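Local coordinates for syndapin (Drosophila melanogaster, PDB 3I2W), which probably takes part in endocytosis, its homodimeric F-BAR domain binding phospholipid membranes and its SH3 domain recruiting partner proteins, at residues Lys117-Pro129 with Ile208-Thr220. Residues are numbered along the deposited sequence; the frame is centred on the assembly and turned at random.
Sequences KDLEDLFKKAQKP and IEDMTSVFEKCQT
In the elongated antiparallel helical bundle of the F-BAR domain, the long helices 114-159 and 169-240 lie side by side, and Phe123 of the first enters the second as a knob into a hole made by Met211, Val214, Phe215 and Cys218. Locally the two axes run antiparallel at 173°, 9.0 Å apart, close enough for Ala126 to face Asp210 with only 5.6 Å between their CA atoms. No hydrogen bond crosses here; between these two segments the contact is apolar packing, with sulfur and selenium against the aromatic ring.

The two methyls of Val214 divide between two residues of the facing helix, Phe123 and Leu122. Its CG1, anti to the backbone N (chi1 176°), stands over the middle of the Phe123 ring, 3.3 Å from the centroid and almost on the ring normal, a CH-pi contact. Its CG2 turns instead to Leu122, whose CD2 lies 3.8 Å away and also rests on the aliphatic CD of Lys217, an exposed residue whose methylenes can cover a leucine. Ala126 is small enough to let the helices approach. Tyr10 stacks on the Phe123 ring and Thr14 of helix 11-58 touches it, so the N-terminal part of the chain closes over this aromatic, while the second subunit packs against Phe215 with its Gly276.

Were Phe123 shortened to an alanine, the hole lined by Met211, Val214, Phe215 and Cys218 would probably lose its filling, and Val214 CG1 and Tyr10 the ring they pack against. Cys218 SG approaches that ring obliquely, 5.4 Å from its centroid. Met211, a selenomethionine bent at chi2 (-82°), brings its selenium to the ring's edge as a Met-aromatic contact, with SE 3.6 Å from Phe123 CD1.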
ATOM      1  N   LYS B 117     -28.227  -8.946  26.172  1.00 25.55           N
ATOM      2  CA  LYS B 117     -29.538  -9.394  26.624  1.00 26.41           C
ATOM      3  C   LYS B 117     -29.594  -9.483  28.114  1.00 27.29           C
ATOM      4  O   LYS B 117     -30.549  -9.033  28.705  1.00 27.56           O
ATOM      5  CB  LYS B 117     -29.797 -10.782  26.067  1.00 26.67           C
ATOM      6  CG  LYS B 117     -30.991 -11.485  26.650  1.00 28.25           C
ATOM      7  CD  LYS B 117     -32.298 -10.968  26.075  1.00 33.12           C
ATOM      8  CE  LYS B 117     -33.475 -11.143  27.045  1.00 38.02           C
ATOM      9  NZ  LYS B 117     -34.683 -10.669  26.323  1.00 42.41           N
ATOM     10  N   ASP B 118     -28.550 -10.051  28.725  1.00 28.09           N
ATOM     11  CA  ASP B 118     -28.469 -10.179  30.159  1.00 28.43           C
ATOM     12  C   ASP B 118     -28.525  -8.841  30.832  1.00 29.32           C
ATOM     13  O   ASP B 118     -29.215  -8.674  31.815  1.00 30.63           O
ATOM     14  CB  ASP B 118     -27.180 -10.833  30.581  1.00 28.34           C
ATOM     15  CG  ASP B 118     -27.155 -12.312  30.330  1.00 29.99           C
ATOM     16  OD1 ASP B 118     -28.216 -12.921  30.113  1.00 34.82           O
ATOM     17  OD2 ASP B 118     -26.045 -12.898  30.308  1.00 35.01           O
ATOM     18  N   LEU B 119     -27.781  -7.876  30.336  1.00 29.84           N
ATOM     19  CA  LEU B 119     -27.787  -6.602  30.996  1.00 30.39           C
ATOM     20  C   LEU B 119     -28.995  -5.750  30.731  1.00 30.47           C
ATOM     21  O   LEU B 119     -29.218  -4.768  31.423  1.00 31.01           O
ATOM     22  CB  LEU B 119     -26.571  -5.815  30.618  1.00 30.31           C
ATOM     23  CG  LEU B 119     -25.642  -6.121  31.731  1.00 31.92           C
ATOM     24  CD1 LEU B 119     -25.076  -7.509  31.378  1.00 37.40           C
ATOM     25  CD2 LEU B 119     -24.651  -5.133  31.591  1.00 35.85           C
ATOM     26  N   GLU B 120     -29.756  -6.070  29.703  1.00 30.07           N
ATOM     27  CA  GLU B 120     -30.879  -5.226  29.431  1.00 29.91           C
ATOM     28  C   GLU B 120     -31.806  -5.679  30.458  1.00 30.47           C
ATOM     29  O   GLU B 120     -32.440  -4.869  31.091  1.00 31.61           O
ATOM     30  CB  GLU B 120     -31.448  -5.481  28.061  1.00 29.21           C
ATOM     31  CG  GLU B 120     -30.803  -4.658  26.993  1.00 30.12           C
ATOM     32  CD  GLU B 120     -31.300  -5.029  25.610  1.00 31.81           C
ATOM     33  OE1 GLU B 120     -32.114  -5.956  25.503  1.00 34.81           O
ATOM     34  OE2 GLU B 120     -30.914  -4.382  24.625  1.00 30.72           O
ATOM     35  N   ASP B 121     -31.849  -6.998  30.636  1.00 31.05           N
ATOM     36  CA  ASP B 121     -32.592  -7.663  31.699  1.00 30.87           C
ATOM     37  C   ASP B 121     -32.229  -7.112  33.076  1.00 30.43           C
ATOM     38  O   ASP B 121     -33.091  -6.860  33.882  1.00 31.70           O
ATOM     39  CB  ASP B 121     -32.394  -9.185  31.628  1.00 30.16           C
ATOM     40  CG  ASP B 121     -33.126  -9.814  30.420  1.00 33.69           C
ATOM     41  OD1 ASP B 121     -33.742  -9.095  29.606  1.00 37.15           O
ATOM     42  OD2 ASP B 121     -33.073 -11.040  30.210  1.00 38.60           O
ATOM     43  N   LEU B 122     -30.972  -6.859  33.343  1.00 30.20           N
ATOM     44  CA  LEU B 122     -30.638  -6.443  34.657  1.00 29.58           C
ATOM     45  C   LEU B 122     -31.124  -5.033  34.860  1.00 29.90           C
ATOM     46  O   LEU B 122     -31.570  -4.712  35.945  1.00 31.07           O
ATOM     47  CB  LEU B 122     -29.159  -6.548  34.847  1.00 29.27           C
ATOM     48  CG  LEU B 122     -28.695  -6.445  36.267  1.00 29.51           C
ATOM     49  CD1 LEU B 122     -29.156  -7.670  36.988  1.00 33.59           C
ATOM     50  CD2 LEU B 122     -27.191  -6.359  36.293  1.00 28.34           C
ATOM     51  N   PHE B 123     -31.051  -4.184  33.839  1.00 29.61           N
ATOM     52  CA  PHE B 123     -31.558  -2.821  33.952  1.00 29.50           C
ATOM     53  C   PHE B 123     -33.069  -2.851  34.097  1.00 31.00           C
ATOM     54  O   PHE B 123     -33.672  -2.054  34.810  1.00 31.31           O
ATOM     55  CB  PHE B 123     -31.292  -2.046  32.695  1.00 28.65           C
ATOM     56  CG  PHE B 123     -30.029  -1.267  32.704  1.00 28.11           C
ATOM     57  CD1 PHE B 123     -29.831  -0.226  33.605  1.00 27.96           C
ATOM     58  CD2 PHE B 123     -29.040  -1.529  31.771  1.00 25.65           C
ATOM     59  CE1 PHE B 123     -28.667   0.517  33.580  1.00 26.48           C
ATOM     60  CE2 PHE B 123     -27.889  -0.777  31.757  1.00 26.85           C
ATOM     61  CZ  PHE B 123     -27.705   0.252  32.655  1.00 24.59           C
ATOM     62  N   LYS B 124     -33.694  -3.759  33.372  1.00 31.73           N
ATOM     63  CA  LYS B 124     -35.108  -3.750  33.300  1.00 32.76           C
ATOM     64  C   LYS B 124     -35.573  -4.082  34.687  1.00 32.80           C
ATOM     65  O   LYS B 124     -36.504  -3.498  35.155  1.00 33.26           O
ATOM     66  CB  LYS B 124     -35.581  -4.762  32.269  1.00 33.73           C
ATOM     67  CG  LYS B 124     -37.013  -4.647  31.878  1.00 35.93           C
ATOM     68  CD  LYS B 124     -37.485  -5.920  31.248  1.00 43.25           C
ATOM     69  CE  LYS B 124     -38.992  -5.877  31.038  1.00 48.81           C
ATOM     70  NZ  LYS B 124     -39.356  -4.745  30.109  1.00 51.28           N
ATOM     71  N   LYS B 125     -34.888  -4.997  35.361  1.00 33.42           N
ATOM     72  CA  LYS B 125     -35.253  -5.411  36.703  1.00 33.34           C
ATOM     73  C   LYS B 125     -35.011  -4.250  37.653  1.00 33.46           C
ATOM     74  O   LYS B 125     -35.878  -3.778  38.343  1.00 34.18           O
ATOM     75  CB  LYS B 125     -34.377  -6.555  37.079  1.00 32.78           C
ATOM     76  CG  LYS B 125     -35.129  -7.701  37.736  1.00 37.93           C
ATOM     77  CD  LYS B 125     -34.190  -8.554  38.591  1.00 41.03           C
ATOM     78  CE  LYS B 125     -33.399  -7.638  39.494  1.00 43.97           C
ATOM     79  NZ  LYS B 125     -32.966  -8.437  40.631  1.00 50.20           N
ATOM     80  N   ALA B 126     -33.804  -3.757  37.660  1.00 33.62           N
ATOM     81  CA  ALA B 126     -33.511  -2.532  38.328  1.00 33.33           C
ATOM     82  C   ALA B 126     -34.530  -1.402  38.129  1.00 34.05           C
ATOM     83  O   ALA B 126     -34.613  -0.554  38.973  1.00 35.47           O
ATOM     84  CB  ALA B 126     -32.157  -2.083  37.892  1.00 32.27           C
ATOM     85  N   GLN B 127     -35.280  -1.333  37.024  1.00 34.19           N
ATOM     86  CA  GLN B 127     -36.084  -0.130  36.753  1.00 32.84           C
ATOM     87  C   GLN B 127     -37.550  -0.406  37.025  1.00 33.74           C
ATOM     88  O   GLN B 127     -38.333   0.530  37.243  1.00 34.20           O
ATOM     89  CB  GLN B 127     -35.901   0.313  35.311  1.00 32.49           C
ATOM     90  CG  GLN B 127     -36.429   1.677  34.991  1.00 30.81           C
ATOM     91  CD  GLN B 127     -36.167   2.090  33.561  1.00 30.95           C
ATOM     92  OE1 GLN B 127     -36.604   1.432  32.584  1.00 25.44           O
ATOM     93  NE2 GLN B 127     -35.474   3.229  33.415  1.00 32.65           N
ATOM     94  N   LYS B 128     -37.923  -1.685  37.047  1.00 33.88           N
ATOM     95  CA  LYS B 128     -39.313  -2.081  37.163  1.00 35.00           C
ATOM     96  C   LYS B 128     -40.099  -1.378  38.309  1.00 35.89           C
ATOM     97  O   LYS B 128     -41.029  -0.632  38.017  1.00 35.55           O
ATOM     98  CB  LYS B 128     -39.431  -3.583  37.217  1.00 34.82           C
ATOM     99  CG  LYS B 128     -40.828  -4.048  37.170  1.00 38.31           C
ATOM    100  CD  LYS B 128     -40.905  -5.534  37.342  1.00 44.04           C
ATOM    101  CE  LYS B 128     -41.865  -6.076  36.287  1.00 51.10           C
ATOM    102  NZ  LYS B 128     -42.395  -7.457  36.605  1.00 54.15           N
ATOM    103  N   PRO B 129     -39.698  -1.561  39.597  1.00 36.41           N
ATOM    104  CA  PRO B 129     -40.337  -0.815  40.697  1.00 36.32           C
ATOM    105  C   PRO B 129     -40.686   0.629  40.391  1.00 36.13           C
ATOM    106  O   PRO B 129     -41.837   1.053  40.553  1.00 37.13           O
ATOM    107  CB  PRO B 129     -39.266  -0.841  41.779  1.00 35.80           C
ATOM    108  CG  PRO B 129     -38.708  -2.146  41.640  1.00 36.52           C
ATOM    109  CD  PRO B 129     -38.624  -2.415  40.136  1.00 36.17           C
ATOM    110  N   ILE B 208     -31.943   5.298  41.835  1.00 32.69           N
ATOM    111  CA  ILE B 208     -30.606   5.751  41.541  1.00 32.19           C
ATOM    112  C   ILE B 208     -29.545   4.716  41.927  1.00 33.51           C
ATOM    113  O   ILE B 208     -28.751   4.336  41.094  1.00 34.16           O
ATOM    114  CB  ILE B 208     -30.368   7.148  42.112  1.00 31.51           C
ATOM    115  CG1 ILE B 208     -31.507   8.029  41.581  1.00 30.28           C
ATOM    116  CG2 ILE B 208     -29.016   7.699  41.717  1.00 26.72           C
ATOM    117  CD1 ILE B 208     -31.430   9.528  41.888  1.00 32.09           C
ATOM    118  N   GLU B 209     -29.550   4.207  43.140  1.00 34.64           N
ATOM    119  CA  GLU B 209     -28.534   3.249  43.491  1.00 36.18           C
ATOM    120  C   GLU B 209     -28.526   2.088  42.545  1.00 35.43           C
ATOM    121  O   GLU B 209     -27.503   1.744  41.978  1.00 36.17           O
ATOM    122  CB  GLU B 209     -28.816   2.681  44.827  1.00 37.58           C
ATOM    123  CG  GLU B 209     -27.885   3.103  45.917  1.00 44.92           C
ATOM    124  CD  GLU B 209     -28.072   2.149  47.107  1.00 54.17           C
ATOM    125  OE1 GLU B 209     -27.070   1.493  47.502  1.00 56.44           O
ATOM    126  OE2 GLU B 209     -29.243   2.021  47.600  1.00 57.08           O
ATOM    127  N   ASP B 210     -29.675   1.461  42.405  1.00 35.05           N
ATOM    128  CA  ASP B 210     -29.851   0.364  41.467  1.00 34.30           C
ATOM    129  C   ASP B 210     -29.347   0.632  40.037  1.00 32.70           C
ATOM    130  O   ASP B 210     -28.486  -0.092  39.523  1.00 32.08           O
ATOM    131  CB  ASP B 210     -31.303  -0.078  41.471  1.00 34.85           C
ATOM    132  CG  ASP B 210     -31.707  -0.705  42.795  1.00 38.88           C
ATOM    133  OD1 ASP B 210     -30.802  -0.882  43.633  1.00 41.05           O
ATOM    134  OD2 ASP B 210     -32.907  -1.039  42.988  1.00 42.70           O
HETATM  135  N   MSE B 211     -29.855   1.655  39.380  1.00 30.58           N
HETATM  136  CA  MSE B 211     -29.354   1.845  38.085  1.00 29.24           C
HETATM  137  C   MSE B 211     -27.788   2.087  38.109  1.00 30.63           C
HETATM  138  O   MSE B 211     -27.065   1.580  37.248  1.00 31.46           O
HETATM  139  CB  MSE B 211     -30.171   2.900  37.345  1.00 28.85           C
HETATM  140  CG  MSE B 211     -31.662   2.593  37.138  1.00 23.15           C
HETATM  141 SE   MSE B 211     -32.160   1.531  35.765  1.00 14.93          SE
HETATM  142  CE  MSE B 211     -32.463   0.178  36.697  1.00 13.06           C
ATOM    143  N   THR B 212     -27.240   2.783  39.110  1.00 30.85           N
ATOM    144  CA  THR B 212     -25.818   3.118  39.121  1.00 30.31           C
ATOM    145  C   THR B 212     -24.973   1.868  39.130  1.00 30.78           C
ATOM    146  O   THR B 212     -23.882   1.786  38.599  1.00 31.32           O
ATOM    147  CB  THR B 212     -25.558   3.939  40.306  1.00 29.81           C
ATOM    148  OG1 THR B 212     -26.422   5.075  40.217  1.00 33.08           O
ATOM    149  CG2 THR B 212     -24.149   4.489  40.333  1.00 30.38           C
ATOM    150  N   SER B 213     -25.545   0.840  39.669  1.00 30.71           N
ATOM    151  CA  SER B 213     -24.803  -0.291  39.975  1.00 30.27           C
ATOM    152  C   SER B 213     -24.720  -1.090  38.708  1.00 30.14           C
ATOM    153  O   SER B 213     -23.691  -1.675  38.416  1.00 30.53           O
ATOM    154  CB  SER B 213     -25.559  -1.006  41.052  1.00 29.91           C
ATOM    155  OG  SER B 213     -25.012  -2.261  41.210  1.00 33.64           O
ATOM    156  N   VAL B 214     -25.819  -1.123  37.960  1.00 30.32           N
ATOM    157  CA  VAL B 214     -25.907  -1.836  36.667  1.00 29.26           C
ATOM    158  C   VAL B 214     -25.085  -1.102  35.639  1.00 29.42           C
ATOM    159  O   VAL B 214     -24.413  -1.730  34.857  1.00 29.86           O
ATOM    160  CB  VAL B 214     -27.337  -1.930  36.154  1.00 28.64           C
ATOM    161  CG1 VAL B 214     -27.369  -2.559  34.815  1.00 27.92           C
ATOM    162  CG2 VAL B 214     -28.125  -2.785  37.059  1.00 28.24           C
ATOM    163  N   PHE B 215     -25.121   0.227  35.671  1.00 28.97           N
ATOM    164  CA  PHE B 215     -24.424   1.037  34.718  1.00 28.23           C
ATOM    165  C   PHE B 215     -22.947   0.825  34.841  1.00 29.25           C
ATOM    166  O   PHE B 215     -22.231   0.824  33.862  1.00 29.76           O
ATOM    167  CB  PHE B 215     -24.686   2.484  35.014  1.00 27.24           C
ATOM    168  CG  PHE B 215     -24.039   3.432  34.049  1.00 24.66           C
ATOM    169  CD1 PHE B 215     -24.480   3.523  32.735  1.00 22.68           C
ATOM    170  CD2 PHE B 215     -23.029   4.273  34.462  1.00 22.84           C
ATOM    171  CE1 PHE B 215     -23.898   4.404  31.849  1.00 20.97           C
ATOM    172  CE2 PHE B 215     -22.468   5.210  33.591  1.00 21.66           C
ATOM    173  CZ  PHE B 215     -22.882   5.265  32.292  1.00 21.40           C
ATOM    174  N   GLU B 216     -22.478   0.640  36.059  1.00 30.09           N
ATOM    175  CA  GLU B 216     -21.060   0.611  36.255  1.00 29.68           C
ATOM    176  C   GLU B 216     -20.528  -0.752  35.829  1.00 29.26           C
ATOM    177  O   GLU B 216     -19.360  -0.848  35.389  1.00 30.86           O
ATOM    178  CB  GLU B 216     -20.667   1.047  37.666  1.00 29.55           C
ATOM    179  CG  GLU B 216     -20.553   2.584  37.819  1.00 34.17           C
ATOM    180  CD  GLU B 216     -19.508   3.251  36.877  1.00 42.77           C
ATOM    181  OE1 GLU B 216     -18.458   2.598  36.612  1.00 47.81           O
ATOM    182  OE2 GLU B 216     -19.725   4.422  36.399  1.00 43.97           O
ATOM    183  N   LYS B 217     -21.367  -1.783  35.903  1.00 26.82           N
ATOM    184  CA  LYS B 217     -21.015  -3.058  35.339  1.00 26.15           C
ATOM    185  C   LYS B 217     -20.654  -2.885  33.853  1.00 27.10           C
ATOM    186  O   LYS B 217     -19.726  -3.559  33.315  1.00 27.10           O
ATOM    187  CB  LYS B 217     -22.168  -4.042  35.454  1.00 25.69           C
ATOM    188  CG  LYS B 217     -22.219  -4.850  36.754  1.00 24.57           C
ATOM    189  CD  LYS B 217     -23.627  -5.477  37.033  1.00 23.52           C
ATOM    190  CE  LYS B 217     -23.697  -6.414  38.325  1.00 22.90           C
ATOM    191  NZ  LYS B 217     -23.395  -5.533  39.518  1.00 27.05           N
ATOM    192  N   CYS B 218     -21.388  -1.976  33.211  1.00 26.43           N
ATOM    193  CA  CYS B 218     -21.270  -1.744  31.822  1.00 26.45           C
ATOM    194  C   CYS B 218     -20.036  -0.953  31.570  1.00 26.35           C
ATOM    195  O   CYS B 218     -19.228  -1.337  30.756  1.00 27.54           O
ATOM    196  CB  CYS B 218     -22.489  -1.023  31.317  1.00 26.32           C
ATOM    197  SG  CYS B 218     -23.913  -2.158  31.278  1.00 33.75           S
ATOM    198  N   GLN B 219     -19.884   0.166  32.248  1.00 26.08           N
ATOM    199  CA  GLN B 219     -18.654   0.912  32.181  1.00 25.70           C
ATOM    200  C   GLN B 219     -17.436  -0.001  32.394  1.00 26.22           C
ATOM    201  O   GLN B 219     -16.452   0.122  31.715  1.00 27.29           O
ATOM    202  CB  GLN B 219     -18.653   2.054  33.199  1.00 24.46           C
ATOM    203  CG  GLN B 219     -19.764   3.013  32.999  1.00 23.15           C
ATOM    204  CD  GLN B 219     -19.509   4.024  31.941  1.00 24.56           C
ATOM    205  OE1 GLN B 219     -19.091   5.149  32.233  1.00 29.32           O
ATOM    206  NE2 GLN B 219     -19.733   3.649  30.685  1.00 26.61           N
ATOM    207  N   THR B 220     -17.488  -0.940  33.305  1.00 26.50           N
ATOM    208  CA  THR B 220     -16.304  -1.762  33.513  1.00 26.76           C
ATOM    209  C   THR B 220     -15.974  -2.620  32.301  1.00 26.67           C
ATOM    210  O   THR B 220     -14.845  -2.716  31.909  1.00 26.64           O
ATOM    211  CB  THR B 220     -16.458  -2.594  34.786  1.00 26.41           C
ATOM    212  OG1 THR B 220     -16.533  -1.687  35.862  1.00 26.68           O
ATOM    213  CG2 THR B 220     -15.301  -3.431  35.051  1.00 26.39           C
TER